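PDB 5EUF: protease from Helicobacter pylori, which probably acts as a zinc-dependent peptidase of the M16 family, cleaving the cytoplasmic domain of human junctional adhesion molecule A and weakening gastric epithelial adhesion. Local coordinates for residues E9-K14 with L208-F213; V19-L24 with V200-V205; D34-V39 with N191-V196; G69-I74 with E107-T112. All blocks are in the same frame, centred on the assembly; numbering follows the deposited sequence.

Contact 1: residues E9-K14 with L208-F213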
loop_
_atom_site.group_PDB
_atom_site.type_symbol
_atom_site.label_atom_id
_atom_site.label_comp_id
_atom_site.label_asym_id
_atom_site.label_seq_id
_atom_site.Cartn_x
_atom_site.Cartn_y
_atom_site.Cartn_z
ATOM N N GLU B 9 4.559 -17.915 -36.466
ATOM C CA GLU B 9 4.308 -16.775 -37.341
ATOM C C GLU B 9 3.439 -15.739 -36.631
ATOM O O GLU B 9 2.392 -16.069 -36.075
ATOM C CB GLU B 9 3.645 -17.224 -38.646
ATOM C CG GLU B 9 4.528 -18.103 -39.520
ATOM C CD GLU B 9 4.118 -18.074 -40.981
ATOM O OE1 GLU B 9 4.434 -19.039 -41.708
ATOM O OE2 GLU B 9 3.486 -17.081 -41.404
ATOM N N SER B 10 3.885 -14.488 -36.648
ATOM C CA SER B 10 3.165 -13.413 -35.977
ATOM C C SER B 10 2.574 -12.418 -36.970
ATOM O O SER B 10 3.179 -12.102 -37.995
ATOM C CB SER B 10 4.084 -12.682 -34.997
ATOM O OG SER B 10 3.407 -11.605 -34.371
ATOM N N VAL B 11 1.379 -11.930 -36.651
ATOM C CA VAL B 11 0.704 -10.923 -37.456
ATOM C C VAL B 11 -0.020 -9.938 -36.544
ATOM O O VAL B 11 -0.761 -10.342 -35.646
ATOM C CB VAL B 11 -0.305 -11.556 -38.443
ATOM C CG1 VAL B 11 -1.288 -10.515 -38.956
ATOM C CG2 VAL B 11 0.424 -12.225 -39.601
ATOM N N THR B 12 0.213 -8.648 -36.763
ATOM C CA THR B 12 -0.496 -7.612 -36.024
ATOM C C THR B 12 -1.630 -7.050 -36.872
ATOM O O THR B 12 -1.431 -6.698 -38.034
ATOM C CB THR B 12 0.442 -6.472 -35.597
ATOM O OG1 THR B 12 1.474 -6.991 -34.748
ATOM C CG2 THR B 12 -0.333 -5.397 -34.846
ATOM N N LEU B 13 -2.820 -6.976 -36.284
ATOM C CA LEU B 13 -4.005 -6.506 -36.994
ATOM C C LEU B 13 -4.092 -4.984 -36.975
ATOM O O LEU B 13 -3.289 -4.317 -36.321
ATOM C CB LEU B 13 -5.266 -7.123 -36.386
ATOM C CG LEU B 13 -5.768 -8.441 -36.983
ATOM C CD1 LEU B 13 -4.624 -9.373 -37.366
ATOM C CD2 LEU B 13 -6.714 -9.134 -36.011
ATOM N N LYS B 14 -5.071 -4.439 -37.691
ATOM C CA LYS B 14 -5.190 -2.990 -37.847
ATOM C C LYS B 14 -5.636 -2.300 -36.561
ATOM O O LYS B 14 -5.621 -1.072 -36.472
ATOM C CB LYS B 14 -6.163 -2.649 -38.981
ATOM C CG LYS B 14 -7.624 -2.957 -38.683
ATOM C CD LYS B 14 -8.522 -2.456 -39.808
ATOM C CE LYS B 14 -9.994 -2.620 -39.465
ATOM N NZ LYS B 14 -10.877 -2.081 -40.538
ATOM N N LEU B 208 -8.936 -16.574 -39.956
ATOM C CA LEU B 208 -10.063 -16.803 -39.060
ATOM C C LEU B 208 -10.053 -15.804 -37.908
ATOM O O LEU B 208 -11.106 -15.378 -37.435
ATOM C CB LEU B 208 -10.052 -18.236 -38.525
ATOM C CG LEU B 208 -11.086 -19.179 -39.150
ATOM C CD1 LEU B 208 -10.949 -19.207 -40.664
ATOM C CD2 LEU B 208 -10.963 -20.578 -38.572
ATOM N N THR B 209 -8.861 -15.432 -37.459
ATOM C CA THR B 209 -8.735 -14.412 -36.428
ATOM C C THR B 209 -9.077 -13.044 -37.013
ATOM O O THR B 209 -9.774 -12.247 -36.384
ATOM C CB THR B 209 -7.326 -14.388 -35.821
ATOM O OG1 THR B 209 -7.098 -15.612 -35.113
ATOM C CG2 THR B 209 -7.184 -13.228 -34.856
ATOM N N LYS B 210 -8.591 -12.784 -38.225
ATOM C CA LYS B 210 -8.942 -11.565 -38.944
ATOM C C LYS B 210 -10.446 -11.485 -39.146
ATOM O O LYS B 210 -11.029 -10.404 -39.128
ATOM C CB LYS B 210 -8.234 -11.502 -40.300
ATOM C CG LYS B 210 -6.759 -11.144 -40.233
ATOM C CD LYS B 210 -6.174 -11.018 -41.633
ATOM C CE LYS B 210 -4.690 -10.688 -41.589
ATOM N NZ LYS B 210 -4.115 -10.517 -42.953
ATOM N N LYS B 211 -11.070 -12.641 -39.337
ATOM C CA LYS B 211 -12.512 -12.707 -39.524
ATOM C C LYS B 211 -13.261 -12.188 -38.298
ATOM O O LYS B 211 -14.228 -11.440 -38.426
ATOM C CB LYS B 211 -12.946 -14.142 -39.838
ATOM C CG LYS B 211 -14.454 -14.339 -39.860
ATOM C CD LYS B 211 -14.843 -15.722 -40.357
ATOM C CE LYS B 211 -16.357 -15.863 -40.456
ATOM N NZ LYS B 211 -16.771 -17.191 -40.995
ATOM N N HIS B 212 -12.803 -12.566 -37.110
ATOM C CA HIS B 212 -13.549 -12.265 -35.893
ATOM C C HIS B 212 -13.016 -11.069 -35.103
ATOM O O HIS B 212 -13.738 -10.493 -34.290
ATOM C CB HIS B 212 -13.578 -13.497 -34.985
ATOM C CG HIS B 212 -14.286 -14.670 -35.585
ATOM N ND1 HIS B 212 -13.631 -15.644 -36.308
ATOM C CD2 HIS B 212 -15.593 -15.022 -35.577
ATOM C CE1 HIS B 212 -14.503 -16.549 -36.715
ATOM N NE2 HIS B 212 -15.701 -16.194 -36.285
ATOM N N PHE B 213 -11.768 -10.685 -35.341
ATOM C CA PHE B 213 -11.135 -9.693 -34.479
ATOM C C PHE B 213 -10.709 -8.399 -35.175
ATOM O O PHE B 213 -10.553 -7.370 -34.520
ATOM C CB PHE B 213 -9.921 -10.321 -33.787
ATOM C CG PHE B 213 -10.273 -11.429 -32.834
ATOM C CD1 PHE B 213 -10.518 -11.158 -31.496
ATOM C CD2 PHE B 213 -10.367 -12.738 -33.274
ATOM C CE1 PHE B 213 -10.845 -12.174 -30.615
ATOM C CE2 PHE B 213 -10.694 -13.758 -32.398
ATOM C CZ PHE B 213 -10.933 -13.474 -31.064
#

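Contact 2: residues V19-L24 with V200-V205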
loop_
_atom_site.group_PDB
_atom_site.type_symbol
_atom_site.label_atom_id
_atom_site.label_comp_id
_atom_site.label_asym_id
_atom_site.label_seq_id
_atom_site.Cartn_x
_atom_site.Cartn_y
_atom_site.Cartn_z
ATOM N N VAL B 19 -1.544 -11.576 -33.343
ATOM C CA VAL B 19 -1.978 -12.948 -33.570
ATOM C C VAL B 19 -0.772 -13.858 -33.758
ATOM O O VAL B 19 0.022 -13.664 -34.677
ATOM C CB VAL B 19 -2.896 -13.064 -34.803
ATOM C CG1 VAL B 19 -3.625 -14.400 -34.797
ATOM C CG2 VAL B 19 -3.891 -11.920 -34.830
ATOM N N VAL B 20 -0.639 -14.848 -32.882
ATOM C CA VAL B 20 0.497 -15.760 -32.933
ATOM C C VAL B 20 0.052 -17.199 -33.171
ATOM O O VAL B 20 -0.716 -17.764 -32.388
ATOM C CB VAL B 20 1.329 -15.702 -31.639
ATOM C CG1 VAL B 20 2.521 -16.642 -31.737
ATOM C CG2 VAL B 20 1.786 -14.272 -31.361
ATOM N N SER B 21 0.546 -17.781 -34.259
ATOM C CA SER B 21 0.248 -19.161 -34.611
ATOM C C SER B 21 1.471 -20.046 -34.394
ATOM O O SER B 21 2.547 -19.770 -34.923
ATOM C CB SER B 21 -0.222 -19.249 -36.066
ATOM O OG SER B 21 -0.305 -20.596 -36.500
ATOM N N VAL B 22 1.307 -21.105 -33.608
ATOM C CA VAL B 22 2.400 -22.036 -33.351
ATOM C C VAL B 22 2.006 -23.450 -33.779
ATOM O O VAL B 22 1.528 -24.240 -32.966
ATOM C CB VAL B 22 2.807 -22.046 -31.861
ATOM C CG1 VAL B 22 4.136 -22.768 -31.676
ATOM C CG2 VAL B 22 2.900 -20.629 -31.323
ATOM N N PRO B 23 2.198 -23.766 -35.068
ATOM C CA PRO B 23 1.814 -25.070 -35.616
ATOM C C PRO B 23 2.587 -26.227 -34.997
ATOM O O PRO B 23 3.752 -26.071 -34.628
ATOM C CB PRO B 23 2.146 -24.939 -37.107
ATOM C CG PRO B 23 2.183 -23.478 -37.367
ATOM C CD PRO B 23 2.709 -22.861 -36.111
ATOM N N LEU B 24 1.929 -27.375 -34.885
ATOM C CA LEU B 24 2.568 -28.596 -34.416
ATOM C C LEU B 24 2.162 -29.766 -35.306
ATOM O O LEU B 24 1.076 -30.328 -35.150
ATOM C CB LEU B 24 2.199 -28.885 -32.957
ATOM C CG LEU B 24 2.714 -27.924 -31.879
ATOM C CD1 LEU B 24 2.257 -28.372 -30.496
ATOM C CD2 LEU B 24 4.228 -27.804 -31.929
ATOM N N VAL B 200 -2.730 -27.030 -36.687
ATOM C CA VAL B 200 -3.558 -26.136 -37.490
ATOM C C VAL B 200 -2.688 -25.238 -38.374
ATOM O O VAL B 200 -1.589 -24.841 -37.984
ATOM C CB VAL B 200 -4.480 -25.266 -36.592
ATOM C CG1 VAL B 200 -3.659 -24.365 -35.675
ATOM C CG2 VAL B 200 -5.451 -24.452 -37.436
ATOM N N ASN B 201 -3.176 -24.934 -39.572
ATOM C CA ASN B 201 -2.441 -24.081 -40.495
ATOM C C ASN B 201 -2.440 -22.620 -40.057
ATOM O O ASN B 201 -3.474 -22.082 -39.660
ATOM C CB ASN B 201 -3.019 -24.199 -41.904
ATOM C CG ASN B 201 -2.451 -23.165 -42.850
ATOM O OD1 ASN B 201 -3.084 -22.146 -43.123
ATOM N ND2 ASN B 201 -1.245 -23.414 -43.348
ATOM N N SER B 202 -1.275 -21.985 -40.137
ATOM C CA SER B 202 -1.114 -20.600 -39.704
ATOM C C SER B 202 -1.970 -19.627 -40.509
ATOM O O SER B 202 -2.576 -18.714 -39.946
ATOM C CB SER B 202 0.355 -20.184 -39.793
ATOM O OG SER B 202 1.142 -20.893 -38.854
ATOM N N GLN B 203 -2.016 -19.820 -41.824
ATOM C CA GLN B 203 -2.794 -18.941 -42.691
ATOM C C GLN B 203 -4.288 -19.112 -42.443
ATOM O O GLN B 203 -5.075 -18.205 -42.712
ATOM C CB GLN B 203 -2.467 -19.200 -44.164
ATOM C CG GLN B 203 -1.053 -18.802 -44.568
ATOM C CD GLN B 203 -0.821 -17.303 -44.504
ATOM O OE1 GLN B 203 -1.765 -16.511 -44.542
ATOM N NE2 GLN B 203 0.443 -16.905 -44.406
ATOM N N LYS B 204 -4.675 -20.275 -41.928
ATOM C CA LYS B 204 -6.062 -20.501 -41.535
ATOM C C LYS B 204 -6.341 -19.806 -40.208
ATOM O O LYS B 204 -7.410 -19.229 -40.015
ATOM C CB LYS B 204 -6.370 -21.996 -41.428
ATOM C CG LYS B 204 -7.808 -22.292 -41.019
ATOM C CD LYS B 204 -8.073 -23.787 -40.922
ATOM C CE LYS B 204 -9.489 -24.068 -40.435
ATOM N NZ LYS B 204 -10.517 -23.470 -41.333
ATOM N N VAL B 205 -5.372 -19.869 -39.298
ATOM C CA VAL B 205 -5.468 -19.179 -38.017
ATOM C C VAL B 205 -5.613 -17.678 -38.233
ATOM O O VAL B 205 -6.481 -17.033 -37.642
ATOM C CB VAL B 205 -4.233 -19.446 -37.123
ATOM C CG1 VAL B 205 -4.227 -18.513 -35.921
ATOM C CG2 VAL B 205 -4.200 -20.894 -36.670
#

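Contact 3: residues D34-V39 with N191-V196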
loop_
_atom_site.group_PDB
_atom_site.type_symbol
_atom_site.label_atom_id
_atom_site.label_comp_id
_atom_site.label_asym_id
_atom_site.label_seq_id
_atom_site.Cartn_x
_atom_site.Cartn_y
_atom_site.Cartn_z
ATOM N N ASP B 34 -5.769 -19.460 -27.396
ATOM C CA ASP B 34 -5.477 -18.545 -26.296
ATOM C C ASP B 34 -5.824 -17.094 -26.603
ATOM O O ASP B 34 -5.592 -16.603 -27.709
ATOM C CB ASP B 34 -3.998 -18.627 -25.912
ATOM C CG ASP B 34 -3.678 -19.846 -25.085
ATOM O OD1 ASP B 34 -3.591 -20.949 -25.662
ATOM O OD2 ASP B 34 -3.507 -19.700 -23.856
ATOM N N VAL B 35 -6.381 -16.416 -25.606
ATOM C CA VAL B 35 -6.525 -14.968 -25.638
ATOM C C VAL B 35 -5.829 -14.377 -24.422
ATOM O O VAL B 35 -6.256 -14.589 -23.289
ATOM C CB VAL B 35 -7.995 -14.528 -25.653
ATOM C CG1 VAL B 35 -8.094 -13.022 -25.472
ATOM C CG2 VAL B 35 -8.659 -14.953 -26.949
ATOM N N LEU B 36 -4.747 -13.647 -24.661
ATOM C CA LEU B 36 -3.976 -13.056 -23.578
ATOM C C LEU B 36 -4.238 -11.559 -23.461
ATOM O O LEU B 36 -4.164 -10.829 -24.448
ATOM C CB LEU B 36 -2.484 -13.293 -23.790
ATOM C CG LEU B 36 -2.048 -14.679 -24.254
ATOM C CD1 LEU B 36 -0.547 -14.691 -24.489
ATOM C CD2 LEU B 36 -2.445 -15.730 -23.236
ATOM N N TYR B 37 -4.544 -11.105 -22.252
ATOM C CA TYR B 37 -4.653 -9.680 -21.990
ATOM C C TYR B 37 -3.484 -9.229 -21.126
ATOM O O TYR B 37 -3.210 -9.824 -20.083
ATOM C CB TYR B 37 -5.980 -9.350 -21.309
ATOM C CG TYR B 37 -7.190 -9.502 -22.204
ATOM C CD1 TYR B 37 -7.561 -8.489 -23.082
ATOM C CD2 TYR B 37 -7.969 -10.652 -22.162
ATOM C CE1 TYR B 37 -8.671 -8.620 -23.895
ATOM C CE2 TYR B 37 -9.080 -10.793 -22.969
ATOM C CZ TYR B 37 -9.425 -9.777 -23.836
ATOM O OH TYR B 37 -10.528 -9.918 -24.645
ATOM N N LYS B 38 -2.793 -8.180 -21.560
ATOM C CA LYS B 38 -1.661 -7.650 -20.804
ATOM C C LYS B 38 -2.139 -6.879 -19.579
ATOM O O LYS B 38 -1.833 -5.698 -19.421
ATOM C CB LYS B 38 -0.800 -6.749 -21.689
ATOM C CG LYS B 38 -0.264 -7.430 -22.936
ATOM C CD LYS B 38 0.524 -6.455 -23.795
ATOM C CE LYS B 38 1.135 -7.142 -25.003
ATOM N NZ LYS B 38 1.841 -6.170 -25.883
ATOM N N VAL B 39 -2.911 -7.555 -18.730
ATOM C CA VAL B 39 -3.447 -6.960 -17.511
ATOM C C VAL B 39 -3.310 -7.909 -16.335
ATOM O O VAL B 39 -3.438 -9.122 -16.487
ATOM C CB VAL B 39 -4.936 -6.597 -17.635
ATOM C CG1 VAL B 39 -5.244 -5.379 -16.776
ATOM C CG2 VAL B 39 -5.326 -6.362 -19.082
ATOM N N ASN B 191 -4.385 -4.205 -26.586
ATOM C CA ASN B 191 -3.795 -4.719 -25.360
ATOM C C ASN B 191 -3.962 -6.233 -25.255
ATOM O O ASN B 191 -3.704 -6.825 -24.206
ATOM C CB ASN B 191 -4.424 -4.029 -24.142
ATOM C CG ASN B 191 -3.599 -4.197 -22.877
ATOM O OD1 ASN B 191 -2.368 -4.212 -22.921
ATOM N ND2 ASN B 191 -4.277 -4.334 -21.742
ATOM N N ALA B 192 -4.387 -6.860 -26.347
ATOM C CA ALA B 192 -4.689 -8.290 -26.327
ATOM C C ALA B 192 -3.880 -9.084 -27.352
ATOM O O ALA B 192 -3.450 -8.549 -28.374
ATOM C CB ALA B 192 -6.175 -8.513 -26.553
ATOM N N ILE B 193 -3.683 -10.366 -27.059
ATOM C CA ILE B 193 -2.965 -11.277 -27.946
ATOM C C ILE B 193 -3.748 -12.568 -28.148
ATOM O O ILE B 193 -4.130 -13.223 -27.179
ATOM C CB ILE B 193 -1.571 -11.640 -27.396
ATOM C CG1 ILE B 193 -0.700 -10.392 -27.247
ATOM C CG2 ILE B 193 -0.892 -12.666 -28.296
ATOM C CD1 ILE B 193 0.643 -10.665 -26.595
ATOM N N VAL B 194 -3.987 -12.931 -29.404
ATOM C CA VAL B 194 -4.647 -14.192 -29.720
ATOM C C VAL B 194 -3.607 -15.222 -30.146
ATOM O O VAL B 194 -2.956 -15.076 -31.183
ATOM C CB VAL B 194 -5.704 -14.027 -30.829
ATOM C CG1 VAL B 194 -6.310 -15.374 -31.193
ATOM C CG2 VAL B 194 -6.788 -13.052 -30.388
ATOM N N LEU B 195 -3.456 -16.261 -29.331
ATOM C CA LEU B 195 -2.441 -17.283 -29.548
ATOM C C LEU B 195 -3.080 -18.630 -29.854
ATOM O O LEU B 195 -3.944 -19.095 -29.112
ATOM C CB LEU B 195 -1.536 -17.392 -28.317
ATOM C CG LEU B 195 -0.536 -18.546 -28.235
ATOM C CD1 LEU B 195 0.572 -18.382 -29.260
ATOM C CD2 LEU B 195 0.041 -18.649 -26.831
ATOM N N VAL B 196 -2.661 -19.252 -30.952
ATOM C CA VAL B 196 -3.180 -20.564 -31.332
ATOM C C VAL B 196 -2.047 -21.573 -31.509
ATOM O O VAL B 196 -1.160 -21.391 -32.345
ATOM C CB VAL B 196 -4.009 -20.495 -32.630
ATOM C CG1 VAL B 196 -4.465 -21.887 -33.041
ATOM C CG2 VAL B 196 -5.205 -19.563 -32.455
#

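Contact 4: residues G69-I74 with E107-T112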
loop_
_atom_site.group_PDB
_atom_site.type_symbol
_atom_site.label_atom_id
_atom_site.label_comp_id
_atom_site.label_asym_id
_atom_site.label_seq_id
_atom_site.Cartn_x
_atom_site.Cartn_y
_atom_site.Cartn_z
ATOM N N GLY B 69 -23.164 -17.767 -19.178
ATOM C CA GLY B 69 -22.893 -19.186 -19.047
ATOM C C GLY B 69 -23.097 -19.947 -20.342
ATOM O O GLY B 69 -22.818 -21.144 -20.413
ATOM N N GLU B 70 -23.584 -19.256 -21.370
ATOM C CA GLU B 70 -23.788 -19.877 -22.675
ATOM C C GLU B 70 -22.446 -20.135 -23.354
ATOM O O GLU B 70 -22.330 -21.015 -24.206
ATOM C CB GLU B 70 -24.677 -19.002 -23.564
ATOM C CG GLU B 70 -25.096 -19.659 -24.872
ATOM C CD GLU B 70 -25.950 -18.751 -25.739
ATOM O OE1 GLU B 70 -26.116 -19.059 -26.940
ATOM O OE2 GLU B 70 -26.455 -17.733 -25.221
ATOM N N PHE B 71 -21.437 -19.359 -22.971
ATOM C CA PHE B 71 -20.072 -19.584 -23.431
ATOM C C PHE B 71 -19.624 -20.997 -23.067
ATOM O O PHE B 71 -19.210 -21.768 -23.935
ATOM C CB PHE B 71 -19.125 -18.545 -22.819
ATOM C CG PHE B 71 -17.699 -18.644 -23.304
ATOM C CD1 PHE B 71 -16.820 -19.569 -22.754
ATOM C CD2 PHE B 71 -17.228 -17.791 -24.287
ATOM C CE1 PHE B 71 -15.512 -19.653 -23.192
ATOM C CE2 PHE B 71 -15.916 -17.868 -24.724
ATOM C CZ PHE B 71 -15.059 -18.801 -24.177
ATOM N N ASP B 72 -19.713 -21.328 -21.781
ATOM C CA ASP B 72 -19.303 -22.639 -21.287
ATOM C C ASP B 72 -20.122 -23.763 -21.922
ATOM O O ASP B 72 -19.570 -24.790 -22.327
ATOM C CB ASP B 72 -19.424 -22.699 -19.760
ATOM C CG ASP B 72 -18.321 -21.928 -19.055
ATOM O OD1 ASP B 72 -17.156 -22.012 -19.499
ATOM O OD2 ASP B 72 -18.618 -21.237 -18.058
ATOM N N LYS B 73 -21.434 -23.557 -22.009
ATOM C CA LYS B 73 -22.334 -24.552 -22.582
ATOM C C LYS B 73 -21.939 -24.897 -24.015
ATOM O O LYS B 73 -21.882 -26.068 -24.385
ATOM C CB LYS B 73 -23.781 -24.052 -22.539
ATOM N N ILE B 74 -21.659 -23.870 -24.811
ATOM C CA ILE B 74 -21.237 -24.058 -26.193
ATOM C C ILE B 74 -19.907 -24.808 -26.273
ATOM O O ILE B 74 -19.763 -25.743 -27.065
ATOM C CB ILE B 74 -21.111 -22.708 -26.930
ATOM C CG1 ILE B 74 -22.498 -22.135 -27.226
ATOM C CG2 ILE B 74 -20.327 -22.867 -28.221
ATOM C CD1 ILE B 74 -22.472 -20.838 -28.002
ATOM N N GLU B 107 -14.788 -17.214 -32.487
ATOM C CA GLU B 107 -16.037 -16.462 -32.452
ATOM C C GLU B 107 -16.430 -16.132 -31.018
ATOM O O GLU B 107 -16.779 -14.993 -30.705
ATOM C CB GLU B 107 -17.156 -17.250 -33.136
ATOM C CG GLU B 107 -18.530 -16.604 -33.036
ATOM C CD GLU B 107 -19.604 -17.396 -33.764
ATOM O OE1 GLU B 107 -19.292 -18.479 -34.304
ATOM O OE2 GLU B 107 -20.762 -16.932 -33.795
ATOM N N LEU B 108 -16.360 -17.140 -30.154
ATOM C CA LEU B 108 -16.708 -16.984 -28.747
ATOM C C LEU B 108 -15.812 -15.976 -28.033
ATOM O O LEU B 108 -16.270 -15.228 -27.168
ATOM C CB LEU B 108 -16.632 -18.332 -28.032
ATOM C CG LEU B 108 -17.640 -19.405 -28.427
ATOM C CD1 LEU B 108 -17.484 -20.603 -27.515
ATOM C CD2 LEU B 108 -19.051 -18.854 -28.362
ATOM N N PHE B 109 -14.532 -15.968 -28.387
ATOM C CA PHE B 109 -13.577 -15.069 -27.752
ATOM C C PHE B 109 -13.737 -13.642 -28.259
ATOM O O PHE B 109 -13.557 -12.685 -27.504
ATOM C CB PHE B 109 -12.148 -15.558 -27.978
ATOM C CG PHE B 109 -11.693 -16.575 -26.973
ATOM C CD1 PHE B 109 -12.081 -16.478 -25.648
ATOM C CD2 PHE B 109 -10.881 -17.632 -27.352
ATOM C CE1 PHE B 109 -11.665 -17.414 -24.718
ATOM C CE2 PHE B 109 -10.462 -18.570 -26.427
ATOM C CZ PHE B 109 -10.855 -18.460 -25.110
ATOM N N ALA B 110 -14.077 -13.497 -29.535
ATOM C CA ALA B 110 -14.361 -12.181 -30.088
ATOM C C ALA B 110 -15.648 -11.649 -29.470
ATOM O O ALA B 110 -15.816 -10.444 -29.278
ATOM C CB ALA B 110 -14.474 -12.245 -31.599
ATOM N N GLU B 111 -16.544 -12.575 -29.151
ATOM C CA GLU B 111 -17.834 -12.254 -28.557
ATOM C C GLU B 111 -17.696 -11.658 -27.150
ATOM O O GLU B 111 -18.550 -10.891 -26.709
ATOM C CB GLU B 111 -18.707 -13.513 -28.517
ATOM C CG GLU B 111 -20.143 -13.275 -28.112
ATOM C CD GLU B 111 -20.899 -12.432 -29.117
ATOM O OE1 GLU B 111 -20.623 -12.559 -30.330
ATOM O OE2 GLU B 111 -21.766 -11.640 -28.691
ATOM N N THR B 112 -16.620 -12.006 -26.450
ATOM C CA THR B 112 -16.416 -11.522 -25.087
ATOM C C THR B 112 -15.433 -10.352 -25.016
ATOM O O THR B 112 -15.380 -9.634 -24.015
ATOM C CB THR B 112 -15.903 -12.644 -24.160
ATOM O OG1 THR B 112 -14.627 -13.104 -24.620
ATOM C CG2 THR B 112 -16.879 -13.808 -24.131
#

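Contact 1: residues E9-K14 with L208-F213
Sheet-on-helix packing at one border of the N-terminal alpha/beta half of this M16-family protein is the setting here: outermost strand 9-12 and the turn after it lie against the last turns of helix 202-213. L13, just past the strand, does most of the work, because its two methyls separate over the helix surface. CD1 of L13 rests on CG of K210 at 4.0 Å. Its other methyl, CD2, lies 4.1 Å from CB of F213 and 4.3 Å from CG2 of T209, so one leucine touches three helix residues. The ring of F213 leads away from L13 toward M113 of helix 102-113, and only the root of this side chain serves the contact. K210 starts with CG beside its backbone N, runs extended beyond CG and crosses L13 obliquely, which brings its CE to 4.3 Å from CG1 of V11. T209 turns its methyl to L13 while OG1 bonds to the carbonyl of V205, one turn earlier. H212 takes no part; its ND1 donates to O of L208 at 2.8 Å, with that oxygen close to the plane of the imidazole. No hydrogen bond crosses between 9-14 and 208-213. The contact is therefore carbon against carbon, with T209 satisfied inside its own helix and K210 contributing its methylenes, so that its charge probably adds little to the attachment.

Contact 2: residues V19-L24 with V200-V205
S21 faces the first turn of helix 202-213, its hydroxymethyl overlapped by S202 and V205. OG of S21 stands anti to its backbone N (chi1 170°), whereas OG of S202 stands anti to its carbonyl carbon (chi1 -67°), and with these torsions the two hydroxyls meet tip to tip. The S21 OG to S202 OG distance of 2.8 Å is a hydrogen bond in which either serine could be the donor. The bond gives each of two buried serines a polar partner. V205, one turn along the helix, spreads its methyls over the same serine: CG2 of V205 is 3.9 Å from OG of S21, and CG1 of V205 is 4.1 Å from CB of S21. V205 also meets V19, CG1 to CG1 at 4.3 Å. At the other end of the strand the ring of P23 flanks the incoming loop, with CB of P23 3.8 Å from the carbonyl O of V200. N201 faces away and caps the helix: its OD1 accepts from N of K204 at 2.7 Å, in the plane of the amide and on a lone pair, a capping bond at the start of the turn that carries S202 and V205. V20 and V22 point to the opposite side of the sheet, against helix 365-376. A helix that follows strand 192-198 and folds back over its parallel neighbour 18-23 in this way belongs to the layered alpha/beta architecture of M16 peptidase domains.

Contact 3: residues D34-V39 with N191-V196
The side chain of K38 crosses N191 obliquely. Its CB lies 3.2 Å from OD1 of N191, its CG is 3.7 Å from the backbone O of N191, and its CD passes OD1 again. Extended beyond CG, the chain brings CE to 3.9 Å from CD1 of I193, with the ammonium NZ one bond farther on. At its backbone, N of K38 donates to O of N191 at 3.1 Å, almost straight and nearly along the C=O axis. K38 is the centre of an inverse gamma turn, closed by a weak bond from N of V39 to O of Y37, just past strand 30-37. Strands 30-37 and 192-198 are antiparallel neighbours in the mixed sheet of the N-terminal half. D34 with L195 and L36 with I193 are the hydrogen-bonded pairs between these segments; the bond from N of L36 to O of I193 (2.6 Å) is nearly straight at 174°. V35 with V194 and Y37 with A192 are non-hydrogen-bonded pairs. Their side chains face helix 102-113, whereas D34, L36 and L195 pack against helix 365-376. CE1 of Y37 touches CB of A192 at 3.6 Å, and the ring stacks on Y187. The side chain of Y37 is about 9 Å from that of E56, the likely proton acceptor. The carboxylate of D34 forms a salt bridge with R92, and ND2 of N191 bonds to O of Y186.

Contact 4: residues G69-I74 with E107-T112
With CG anti to the backbone N (chi1 -176°), F71 swings its ring across to helix 102-113, while L108, whose CG lies anti to the carbonyl carbon (chi1 -67°), reaches back toward helix 70-77. The helix segments run antiparallel, with axes 11.2 Å apart, a gap bridged by these long side chains. CE2 of F71 meets CB of L108 at 3.4 Å. CD1 of L108 lies above one face of the F71 ring, toward its rim, while O of L108 sits at the ring edge, in plane. The same CD1 also touches CG2 of I74 at 3.7 Å, so the leucine fits between F71 and I74. Farther round, CZ of F71 is 3.7 Å from CE1 of F109, and the two rings meet obliquely, their centroids 5.7 Å apart. T112 adds CG2, 4.0 Å from CD2 of F71, while its OG1 donates to O of F109 from above the carbonyl plane. Both rings also reach I95 of strand 91-98, and F60 meets F71 edge-to-face. Since no hydrogen bond joins the two helix segments, they depend on apolar packing for their mutual attachment, with F71 held on several sides.

Overall arrangement
From the N terminus, the chain first enters contact 1, and strand 18-23, bonded to strand 9-12, then supplies contact 2. Strand 30-37 opens contact 3, and helix 70-77 opens contact 4, the first to close, when helix 102-113 arrives. Strand 192-198 next closes contact 3, and helix 202-213 closes contact 2 and finally contact 1. Each loop is thus nested within the one before, and none cross. Contacts 1 to 3 share one sheet, where strand 192-198 inserts between 18-23 and 30-37. Contact 4 joins this assembly through V35 against F109 and through H212 and F213 against helix 102-113, linking helix layer to sheet.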